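Local structure of S-M checkpoint control protein rad4 (Schizosaccharomyces pombe, 4BMD) at residues K11-N15 against W76-L81; T17-F23 against I50-P56. The protein is essential for DNA replication and for the checkpoint coupling S and M phases, acting as a BRCT-repeat adaptor that binds phosphorylated crb2. All blocks are in the same frame, centred on the assembly; numbering follows the deposited sequence.

In the fold
Both contacts lie in BRCT 3, the first of the two BRCT repeats in this fragment. From the N terminus the chain first passes through segment 11-15, with its type I turn, then enters strand 17-20, runs through helix 25-36 and strand 41-42, and returns as strand 52-55; contact 2 closes that loop by pairing the two central strands of the parallel sheet. After strand 71-73 the chain forms helix 74-82, and contact 1 closes the larger loop by bringing this helix against the turn. Contact 2 is thus nested inside contact 1, their centres about 13 Å apart. They meet through a cluster of aromatic rings between helix and sheet.

Contact 1: residues K11-N15 against W76-L81; sequences KLFKN and WIERCL
Phe13 reaches from a type I turn, Lys11 to Lys14, into the flank of helix 74-82, and illustrates how one aromatic side chain can join a loop to a helix. Its CG stands anti to its own carbonyl carbon (chi1 -66°), and from CB the ring extends toward the helix. CD1 faces Phe18 CZ; the contacts across to 76-81 come from CE1, CZ and CE2. CE1 lies 4.1 Å from Trp76 CZ3 and also nears Cys80 CB. CZ, at the tip, meets Cys80 CB at 3.7 Å, with that methylene at the ring edge and near its plane. On the other side CE2 packs against the branch methyl of Ile77, with CE2 to Ile77 CG2 at 3.8 Å, and also meets Leu81 CD2. The Phe13 ring and the six-membered ring of Trp76 are nearly parallel, their planes at 19°, but slid so far apart that they barely overlap, their centroids separated by 6.0 Å.

Leu12 adds a second, smaller point of contact. One methyl does the touching: Leu12 CD2 lies 3.7 Å from Leu81 CD2 and 3.4 Å from the carbonyl Cys80 O. The same methyl leans over one face of the Phe13 ring, toward its rim. Replacing Phe13 with an alanine would probably leave Cys80 CB and Ile77 CG2 without their aromatic partner and open a gap between turn and helix.

The contact is largely buried, with Leu12 and Leu81 at its less buried end. It packs the turn before the first strand of the third BRCT repeat on helix 74-82, beside helix 25-36, whose Leu35 touches both Phe13 and Ile77. Toward the sheet, Phe13 meets Phe18 of strand 17-20 edge-to-face, while Trp76 packs against Phe52 of strand 52-55.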
ATOM      1  N   LYS A  11     -19.479 -18.151  -2.330  1.00 86.95           N
ATOM      2  CA  LYS A  11     -18.083 -17.751  -2.456  1.00 72.32           C
ATOM      3  C   LYS A  11     -17.972 -16.233  -2.568  1.00 78.56           C
ATOM      4  O   LYS A  11     -18.918 -15.564  -2.984  1.00 75.69           O
ATOM      5  CB  LYS A  11     -17.441 -18.424  -3.670  1.00 75.40           C
ATOM      6  CG  LYS A  11     -17.757 -19.909  -3.797  1.00 70.67           C
ATOM      7  CD  LYS A  11     -17.303 -20.689  -2.572  1.00 75.25           C
ATOM      8  CE  LYS A  11     -15.788 -20.805  -2.514  1.00 70.65           C
ATOM      9  NZ  LYS A  11     -15.250 -21.618  -3.641  1.00 75.87           N
ATOM     10  N   LEU A  12     -16.814 -15.695  -2.196  1.00 86.22           N
ATOM     11  CA  LEU A  12     -16.615 -14.249  -2.170  1.00 82.17           C
ATOM     12  C   LEU A  12     -16.552 -13.639  -3.568  1.00 72.67           C
ATOM     13  O   LEU A  12     -17.215 -12.641  -3.849  1.00 70.07           O
ATOM     14  CB  LEU A  12     -15.348 -13.893  -1.386  1.00 67.38           C
ATOM     15  CG  LEU A  12     -15.041 -12.400  -1.255  1.00 78.66           C
ATOM     16  CD1 LEU A  12     -16.170 -11.676  -0.534  1.00 71.90           C
ATOM     17  CD2 LEU A  12     -13.716 -12.178  -0.542  1.00 67.33           C
ATOM     18  N   PHE A  13     -15.750 -14.242  -4.439  1.00 68.68           N
ATOM     19  CA  PHE A  13     -15.560 -13.722  -5.789  1.00 65.23           C
ATOM     20  C   PHE A  13     -16.458 -14.421  -6.805  1.00 70.13           C
ATOM     21  O   PHE A  13     -16.060 -14.643  -7.948  1.00 70.58           O
ATOM     22  CB  PHE A  13     -14.091 -13.849  -6.204  1.00 59.78           C
ATOM     23  CG  PHE A  13     -13.159 -12.990  -5.398  1.00 61.64           C
ATOM     24  CD1 PHE A  13     -13.529 -11.710  -5.018  1.00 56.16           C
ATOM     25  CD2 PHE A  13     -11.916 -13.467  -5.011  1.00 64.64           C
ATOM     26  CE1 PHE A  13     -12.675 -10.917  -4.273  1.00 51.82           C
ATOM     27  CE2 PHE A  13     -11.057 -12.678  -4.265  1.00 52.07           C
ATOM     28  CZ  PHE A  13     -11.437 -11.402  -3.896  1.00 54.24           C
ATOM     29  N   LYS A  14     -17.672 -14.762  -6.383  1.00 77.47           N
ATOM     30  CA  LYS A  14     -18.629 -15.424  -7.261  1.00 71.51           C
ATOM     31  C   LYS A  14     -19.051 -14.503  -8.401  1.00 73.97           C
ATOM     32  O   LYS A  14     -19.236 -13.302  -8.203  1.00 67.63           O
ATOM     33  CB  LYS A  14     -19.857 -15.877  -6.470  1.00 67.29           C
ATOM     34  N   ASN A  15     -19.191 -15.081  -9.593  1.00 72.44           N
ATOM     35  CA  ASN A  15     -19.606 -14.350 -10.792  1.00 73.17           C
ATOM     36  C   ASN A  15     -18.661 -13.215 -11.186  1.00 75.44           C
ATOM     37  O   ASN A  15     -19.061 -12.270 -11.868  1.00 69.36           O
ATOM     38  CB  ASN A  15     -21.037 -13.820 -10.645  1.00 83.49           C
ATOM     39  CG  ASN A  15     -22.037 -14.919 -10.346  1.00 88.10           C
ATOM     40  OD1 ASN A  15     -21.867 -16.062 -10.768  1.00 86.27           O
ATOM     41  ND2 ASN A  15     -23.091 -14.575  -9.613  1.00 95.03           N
ATOM     42  N   TRP A  76      -5.469  -5.593  -3.335  1.00 37.90           N
ATOM     43  CA  TRP A  76      -6.915  -5.418  -3.287  1.00 39.65           C
ATOM     44  C   TRP A  76      -7.584  -6.762  -3.020  1.00 47.28           C
ATOM     45  O   TRP A  76      -8.565  -6.845  -2.281  1.00 44.14           O
ATOM     46  CB  TRP A  76      -7.422  -4.824  -4.602  1.00 37.03           C
ATOM     47  CG  TRP A  76      -8.917  -4.702  -4.694  1.00 39.63           C
ATOM     48  CD1 TRP A  76      -9.674  -3.614  -4.369  1.00 41.63           C
ATOM     49  CD2 TRP A  76      -9.834  -5.705  -5.153  1.00 37.71           C
ATOM     50  NE1 TRP A  76     -11.002  -3.877  -4.591  1.00 42.54           N
ATOM     51  CE2 TRP A  76     -11.128  -5.154  -5.072  1.00 40.67           C
ATOM     52  CE3 TRP A  76      -9.686  -7.016  -5.621  1.00 45.14           C
ATOM     53  CZ2 TRP A  76     -12.267  -5.867  -5.442  1.00 45.29           C
ATOM     54  CZ3 TRP A  76     -10.818  -7.721  -5.986  1.00 42.57           C
ATOM     55  CH2 TRP A  76     -12.092  -7.146  -5.895  1.00 40.72           C
ATOM     56  N   ILE A  77      -7.042  -7.811  -3.631  1.00 44.55           N
ATOM     57  CA  ILE A  77      -7.540  -9.165  -3.424  1.00 54.09           C
ATOM     58  C   ILE A  77      -7.307  -9.596  -1.982  1.00 59.54           C
ATOM     59  O   ILE A  77      -8.198 -10.150  -1.338  1.00 57.51           O
ATOM     60  CB  ILE A  77      -6.844 -10.167  -4.364  1.00 43.15           C
ATOM     61  CG1 ILE A  77      -7.020  -9.742  -5.823  1.00 44.21           C
ATOM     62  CG2 ILE A  77      -7.383 -11.572  -4.142  1.00 43.06           C
ATOM     63  CD1 ILE A  77      -6.281 -10.623  -6.808  1.00 35.21           C
ATOM     64  N   GLU A  78      -6.102  -9.332  -1.484  1.00 56.15           N
ATOM     65  CA  GLU A  78      -5.735  -9.687  -0.118  1.00 51.54           C
ATOM     66  C   GLU A  78      -6.605  -8.958   0.902  1.00 50.70           C
ATOM     67  O   GLU A  78      -6.984  -9.529   1.924  1.00 56.85           O
ATOM     68  CB  GLU A  78      -4.258  -9.380   0.134  1.00 45.80           C
ATOM     69  CG  GLU A  78      -3.308 -10.095  -0.812  1.00 43.73           C
ATOM     70  CD  GLU A  78      -1.856  -9.740  -0.561  1.00 52.90           C
ATOM     71  OE1 GLU A  78      -1.577  -9.032   0.430  1.00 58.71           O
ATOM     72  OE2 GLU A  78      -0.992 -10.166  -1.357  1.00 45.23           O
ATOM     73  N   ARG A  79      -6.919  -7.698   0.619  1.00 45.75           N
ATOM     74  CA  ARG A  79      -7.784  -6.914   1.494  1.00 53.05           C
ATOM     75  C   ARG A  79      -9.199  -7.472   1.503  1.00 61.54           C
ATOM     76  O   ARG A  79      -9.858  -7.495   2.542  1.00 66.35           O
ATOM     77  CB  ARG A  79      -7.805  -5.445   1.067  1.00 52.37           C
ATOM     78  CG  ARG A  79      -6.585  -4.651   1.502  1.00 55.55           C
ATOM     79  CD  ARG A  79      -6.724  -3.187   1.121  1.00 55.26           C
ATOM     80  NE  ARG A  79      -7.988  -2.620   1.585  1.00 60.30           N
ATOM     81  CZ  ARG A  79      -8.161  -2.052   2.774  1.00 63.63           C
ATOM     82  NH1 ARG A  79      -7.148  -1.972   3.627  1.00 71.02           N
ATOM     83  NH2 ARG A  79      -9.346  -1.562   3.112  1.00 58.28           N
ATOM     84  N   CYS A  80      -9.660  -7.920   0.340  1.00 64.99           N
ATOM     85  CA  CYS A  80     -10.996  -8.489   0.213  1.00 66.55           C
ATOM     86  C   CYS A  80     -11.149  -9.767   1.030  1.00 63.59           C
ATOM     87  O   CYS A  80     -12.215 -10.035   1.579  1.00 65.41           O
ATOM     88  CB  CYS A  80     -11.333  -8.758  -1.257  1.00 63.58           C
ATOM     89  SG  CYS A  80     -11.755  -7.280  -2.211  1.00 61.30           S
ATOM     90  N   LEU A  81     -10.078 -10.548   1.110  1.00 63.83           N
ATOM     91  CA  LEU A  81     -10.100 -11.798   1.860  1.00 70.56           C
ATOM     92  C   LEU A  81      -9.934 -11.555   3.357  1.00 78.04           C
ATOM     93  O   LEU A  81     -10.495 -12.282   4.178  1.00 84.41           O
ATOM     94  CB  LEU A  81      -8.999 -12.737   1.363  1.00 65.48           C
ATOM     95  CG  LEU A  81      -9.018 -13.097  -0.122  1.00 67.53           C
ATOM     96  CD1 LEU A  81      -7.867 -14.030  -0.450  1.00 59.64           C
ATOM     97  CD2 LEU A  81     -10.349 -13.723  -0.513  1.00 56.01           C
TER

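Contact 2: residues T17-F23 against I50-P56; sequences TFYLYEF and IDFVVIP
Asp51 and Thr17 open the pairing with two bonds that run in opposite directions. The backbone Thr17 N donates to the carboxylate Asp51 OD2 at 2.7 Å, on its anti side, and Asp51 N returns a bond to Thr17 O at 2.8 Å. The Asp51 carboxylate thereby takes up the first N-H of the strand; the rotation about its CA-CB bond swings it back past its own backbone N to reach that group. Farther along, the bonds become those of a regular parallel ladder: Tyr19 N to Phe52 O, Val54 N to Tyr19 O at 2.8 Å and nearly straight (173°), then Tyr21 N to Val54 O.

Strands 17-20 and 52-55 are the central pair of the four-stranded parallel sheet, order 2-1-3-4, that forms the core of a BRCT domain. Their segment axes are twisted by 32°. The intervening helix 25-36 and strand 41-42 make the connection between them.

On one face Phe18 and Phe52 run side by side, their ring planes at 20° but slid apart, with Phe18 CE2 3.7 Å from Phe52 CD2. Leu20 CD2 rests on Val54 CB on that same face. On the other, Val53 CG1 meets the edge of the Tyr19 ring, and Tyr19 CB touches Ile50 CD1. Past the end of strand 17-20, Phe23 lays its ring against Val54 to Pro56 of the partner segment: Pro56 CD sits over one face, 3.8 Å from the Phe23 ring centroid, in a CH-pi contact, while Phe23 CZ packs on Val54 CG1 at 3.7 Å.

In the next shell, helix 25-36 covers Phe18, Leu20 and Phe23 through Leu35, Leu31 and Val28. Helix 74-82 adds Ile77 against Val54, and strand 71-73 bonds to Val53 and Ile55 through Val72.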
ATOM      1  N   THR A  17     -14.915 -12.221 -13.006  1.00 55.39           N
ATOM      2  CA  THR A  17     -13.817 -12.659 -13.857  1.00 49.63           C
ATOM      3  C   THR A  17     -12.653 -11.678 -13.756  1.00 49.83           C
ATOM      4  O   THR A  17     -12.841 -10.463 -13.846  1.00 43.57           O
ATOM      5  CB  THR A  17     -14.253 -12.789 -15.327  1.00 43.52           C
ATOM      6  OG1 THR A  17     -15.472 -13.538 -15.400  1.00 59.98           O
ATOM      7  CG2 THR A  17     -13.179 -13.494 -16.143  1.00 48.78           C
ATOM      8  N   PHE A  18     -11.451 -12.211 -13.566  1.00 43.52           N
ATOM      9  CA  PHE A  18     -10.269 -11.381 -13.369  1.00 39.35           C
ATOM     10  C   PHE A  18      -9.266 -11.518 -14.508  1.00 44.58           C
ATOM     11  O   PHE A  18      -9.134 -12.581 -15.114  1.00 46.21           O
ATOM     12  CB  PHE A  18      -9.595 -11.722 -12.036  1.00 39.07           C
ATOM     13  CG  PHE A  18     -10.447 -11.429 -10.834  1.00 49.73           C
ATOM     14  CD1 PHE A  18     -11.329 -12.378 -10.344  1.00 49.48           C
ATOM     15  CD2 PHE A  18     -10.365 -10.204 -10.194  1.00 47.24           C
ATOM     16  CE1 PHE A  18     -12.115 -12.110  -9.239  1.00 54.61           C
ATOM     17  CE2 PHE A  18     -11.148  -9.930  -9.088  1.00 42.49           C
ATOM     18  CZ  PHE A  18     -12.025 -10.885  -8.610  1.00 47.91           C
ATOM     19  N   TYR A  19      -8.561 -10.428 -14.787  1.00 41.52           N
ATOM     20  CA  TYR A  19      -7.525 -10.404 -15.810  1.00 37.04           C
ATOM     21  C   TYR A  19      -6.191 -10.035 -15.169  1.00 41.29           C
ATOM     22  O   TYR A  19      -6.008  -8.910 -14.705  1.00 41.62           O
ATOM     23  CB  TYR A  19      -7.895  -9.401 -16.904  1.00 30.03           C
ATOM     24  CG  TYR A  19      -6.808  -9.125 -17.923  1.00 39.86           C
ATOM     25  CD1 TYR A  19      -6.665  -9.925 -19.049  1.00 35.37           C
ATOM     26  CD2 TYR A  19      -5.941  -8.048 -17.770  1.00 40.31           C
ATOM     27  CE1 TYR A  19      -5.679  -9.668 -19.986  1.00 38.92           C
ATOM     28  CE2 TYR A  19      -4.955  -7.785 -18.701  1.00 38.26           C
ATOM     29  CZ  TYR A  19      -4.827  -8.598 -19.807  1.00 42.75           C
ATOM     30  OH  TYR A  19      -3.846  -8.334 -20.737  1.00 41.28           O
ATOM     31  N   LEU A  20      -5.265 -10.989 -15.140  1.00 40.55           N
ATOM     32  CA  LEU A  20      -3.969 -10.782 -14.503  1.00 32.46           C
ATOM     33  C   LEU A  20      -2.946 -10.272 -15.512  1.00 38.29           C
ATOM     34  O   LEU A  20      -2.674 -10.926 -16.518  1.00 46.19           O
ATOM     35  CB  LEU A  20      -3.478 -12.082 -13.865  1.00 33.35           C
ATOM     36  CG  LEU A  20      -4.512 -12.849 -13.034  1.00 35.51           C
ATOM     37  CD1 LEU A  20      -3.892 -14.101 -12.432  1.00 50.44           C
ATOM     38  CD2 LEU A  20      -5.113 -11.967 -11.949  1.00 37.94           C
ATOM     39  N   TYR A  21      -2.373  -9.105 -15.234  1.00 34.27           N
ATOM     40  CA  TYR A  21      -1.484  -8.444 -16.184  1.00 38.02           C
ATOM     41  C   TYR A  21      -0.018  -8.456 -15.757  1.00 44.43           C
ATOM     42  O   TYR A  21       0.327  -7.966 -14.684  1.00 46.41           O
ATOM     43  CB  TYR A  21      -1.944  -7.005 -16.420  1.00 32.10           C
ATOM     44  CG  TYR A  21      -1.062  -6.222 -17.364  1.00 41.23           C
ATOM     45  CD1 TYR A  21      -1.146  -6.409 -18.739  1.00 37.36           C
ATOM     46  CD2 TYR A  21      -0.155  -5.287 -16.882  1.00 34.20           C
ATOM     47  CE1 TYR A  21      -0.344  -5.691 -19.608  1.00 31.04           C
ATOM     48  CE2 TYR A  21       0.650  -4.562 -17.743  1.00 41.06           C
ATOM     49  CZ  TYR A  21       0.552  -4.769 -19.104  1.00 44.66           C
ATOM     50  OH  TYR A  21       1.352  -4.051 -19.963  1.00 50.33           O
ATOM     51  N   GLU A  22       0.832  -9.017 -16.615  1.00 39.89           N
ATOM     52  CA  GLU A  22       2.285  -9.021 -16.423  1.00 34.46           C
ATOM     53  C   GLU A  22       2.764  -9.567 -15.079  1.00 36.72           C
ATOM     54  O   GLU A  22       3.727  -9.059 -14.505  1.00 48.13           O
ATOM     55  CB  GLU A  22       2.870  -7.626 -16.663  1.00 44.04           C
ATOM     56  CG  GLU A  22       2.857  -7.194 -18.119  1.00 52.86           C
ATOM     57  CD  GLU A  22       3.655  -8.124 -19.011  1.00 64.96           C
ATOM     58  OE1 GLU A  22       4.900  -8.140 -18.893  1.00 74.60           O
ATOM     59  OE2 GLU A  22       3.039  -8.839 -19.829  1.00 66.24           O
ATOM     60  N   PHE A  23       2.094 -10.598 -14.578  1.00 31.52           N
ATOM     61  CA  PHE A  23       2.568 -11.296 -13.392  1.00 42.01           C
ATOM     62  C   PHE A  23       3.581 -12.361 -13.798  1.00 51.17           C
ATOM     63  O   PHE A  23       3.453 -12.968 -14.861  1.00 50.49           O
ATOM     64  CB  PHE A  23       1.405 -11.942 -12.638  1.00 38.12           C
ATOM     65  CG  PHE A  23       0.659 -10.995 -11.743  1.00 47.85           C
ATOM     66  CD1 PHE A  23       1.077 -10.781 -10.439  1.00 44.94           C
ATOM     67  CD2 PHE A  23      -0.465 -10.326 -12.199  1.00 42.02           C
ATOM     68  CE1 PHE A  23       0.393  -9.914  -9.609  1.00 47.18           C
ATOM     69  CE2 PHE A  23      -1.156  -9.458 -11.373  1.00 39.91           C
ATOM     70  CZ  PHE A  23      -0.727  -9.252 -10.077  1.00 49.04           C
ATOM     71  N   ILE A  50     -14.689  -9.339 -18.261  1.00 47.60           N
ATOM     72  CA  ILE A  50     -13.737  -8.913 -17.238  1.00 48.34           C
ATOM     73  C   ILE A  50     -14.345  -7.940 -16.230  1.00 48.17           C
ATOM     74  O   ILE A  50     -14.925  -6.921 -16.606  1.00 39.63           O
ATOM     75  CB  ILE A  50     -12.489  -8.263 -17.870  1.00 40.95           C
ATOM     76  CG1 ILE A  50     -11.769  -9.260 -18.779  1.00 40.28           C
ATOM     77  CG2 ILE A  50     -11.545  -7.754 -16.790  1.00 33.64           C
ATOM     78  CD1 ILE A  50     -11.301 -10.508 -18.061  1.00 38.93           C
ATOM     79  N   ASP A  51     -14.209  -8.266 -14.948  1.00 47.49           N
ATOM     80  CA  ASP A  51     -14.701  -7.405 -13.880  1.00 45.52           C
ATOM     81  C   ASP A  51     -13.587  -6.531 -13.314  1.00 47.94           C
ATOM     82  O   ASP A  51     -13.794  -5.351 -13.044  1.00 40.99           O
ATOM     83  CB  ASP A  51     -15.333  -8.234 -12.762  1.00 46.68           C
ATOM     84  CG  ASP A  51     -16.595  -8.944 -13.206  1.00 55.26           C
ATOM     85  OD1 ASP A  51     -17.669  -8.305 -13.199  1.00 57.20           O
ATOM     86  OD2 ASP A  51     -16.515 -10.140 -13.559  1.00 58.35           O
ATOM     87  N   PHE A  52     -12.406  -7.114 -13.133  1.00 43.04           N
ATOM     88  CA  PHE A  52     -11.268  -6.375 -12.597  1.00 37.84           C
ATOM     89  C   PHE A  52      -9.971  -6.733 -13.311  1.00 41.41           C
ATOM     90  O   PHE A  52      -9.730  -7.895 -13.637  1.00 36.70           O
ATOM     91  CB  PHE A  52     -11.106  -6.640 -11.098  1.00 38.96           C
ATOM     92  CG  PHE A  52     -12.251  -6.144 -10.265  1.00 43.19           C
ATOM     93  CD1 PHE A  52     -12.315  -4.817  -9.872  1.00 38.77           C
ATOM     94  CD2 PHE A  52     -13.260  -7.006  -9.867  1.00 46.85           C
ATOM     95  CE1 PHE A  52     -13.367  -4.359  -9.102  1.00 47.01           C
ATOM     96  CE2 PHE A  52     -14.316  -6.554  -9.098  1.00 44.48           C
ATOM     97  CZ  PHE A  52     -14.369  -5.227  -8.715  1.00 44.24           C
ATOM     98  N   VAL A  53      -9.141  -5.724 -13.551  1.00 34.19           N
ATOM     99  CA  VAL A  53      -7.792  -5.942 -14.056  1.00 36.69           C
ATOM    100  C   VAL A  53      -6.814  -5.867 -12.889  1.00 35.41           C
ATOM    101  O   VAL A  53      -6.794  -4.882 -12.151  1.00 34.89           O
ATOM    102  CB  VAL A  53      -7.405  -4.898 -15.121  1.00 35.84           C
ATOM    103  CG1 VAL A  53      -5.924  -4.998 -15.452  1.00 30.42           C
ATOM    104  CG2 VAL A  53      -8.253  -5.076 -16.373  1.00 38.11           C
ATOM    105  N   VAL A  54      -6.013  -6.912 -12.720  1.00 35.52           N
ATOM    106  CA  VAL A  54      -5.080  -6.984 -11.601  1.00 30.23           C
ATOM    107  C   VAL A  54      -3.636  -6.741 -12.038  1.00 37.44           C
ATOM    108  O   VAL A  54      -3.141  -7.369 -12.975  1.00 38.23           O
ATOM    109  CB  VAL A  54      -5.187  -8.333 -10.868  1.00 31.49           C
ATOM    110  CG1 VAL A  54      -4.320  -8.329  -9.618  1.00 31.58           C
ATOM    111  CG2 VAL A  54      -6.638  -8.620 -10.509  1.00 32.99           C
ATOM    112  N   ILE A  55      -2.971  -5.821 -11.344  1.00 37.99           N
ATOM    113  CA  ILE A  55      -1.597  -5.437 -11.641  1.00 33.30           C
ATOM    114  C   ILE A  55      -0.719  -5.814 -10.450  1.00 39.09           C
ATOM    115  O   ILE A  55      -1.177  -5.770  -9.314  1.00 37.39           O
ATOM    116  CB  ILE A  55      -1.511  -3.909 -11.865  1.00 39.19           C
ATOM    117  CG1 ILE A  55      -2.569  -3.459 -12.875  1.00 41.18           C
ATOM    118  CG2 ILE A  55      -0.127  -3.487 -12.324  1.00 38.23           C
ATOM    119  CD1 ILE A  55      -2.404  -4.067 -14.246  1.00 39.84           C
ATOM    120  N   PRO A  56       0.537  -6.218 -10.700  1.00 42.30           N
ATOM    121  CA  PRO A  56       1.443  -6.388  -9.559  1.00 46.85           C
ATOM    122  C   PRO A  56       1.686  -5.055  -8.852  1.00 47.57           C
ATOM    123  O   PRO A  56       1.771  -4.017  -9.511  1.00 37.45           O
ATOM    124  CB  PRO A  56       2.736  -6.908 -10.204  1.00 40.47           C
ATOM    125  CG  PRO A  56       2.596  -6.624 -11.670  1.00 44.69           C
ATOM    126  CD  PRO A  56       1.134  -6.702 -11.954  1.00 44.50           C
TER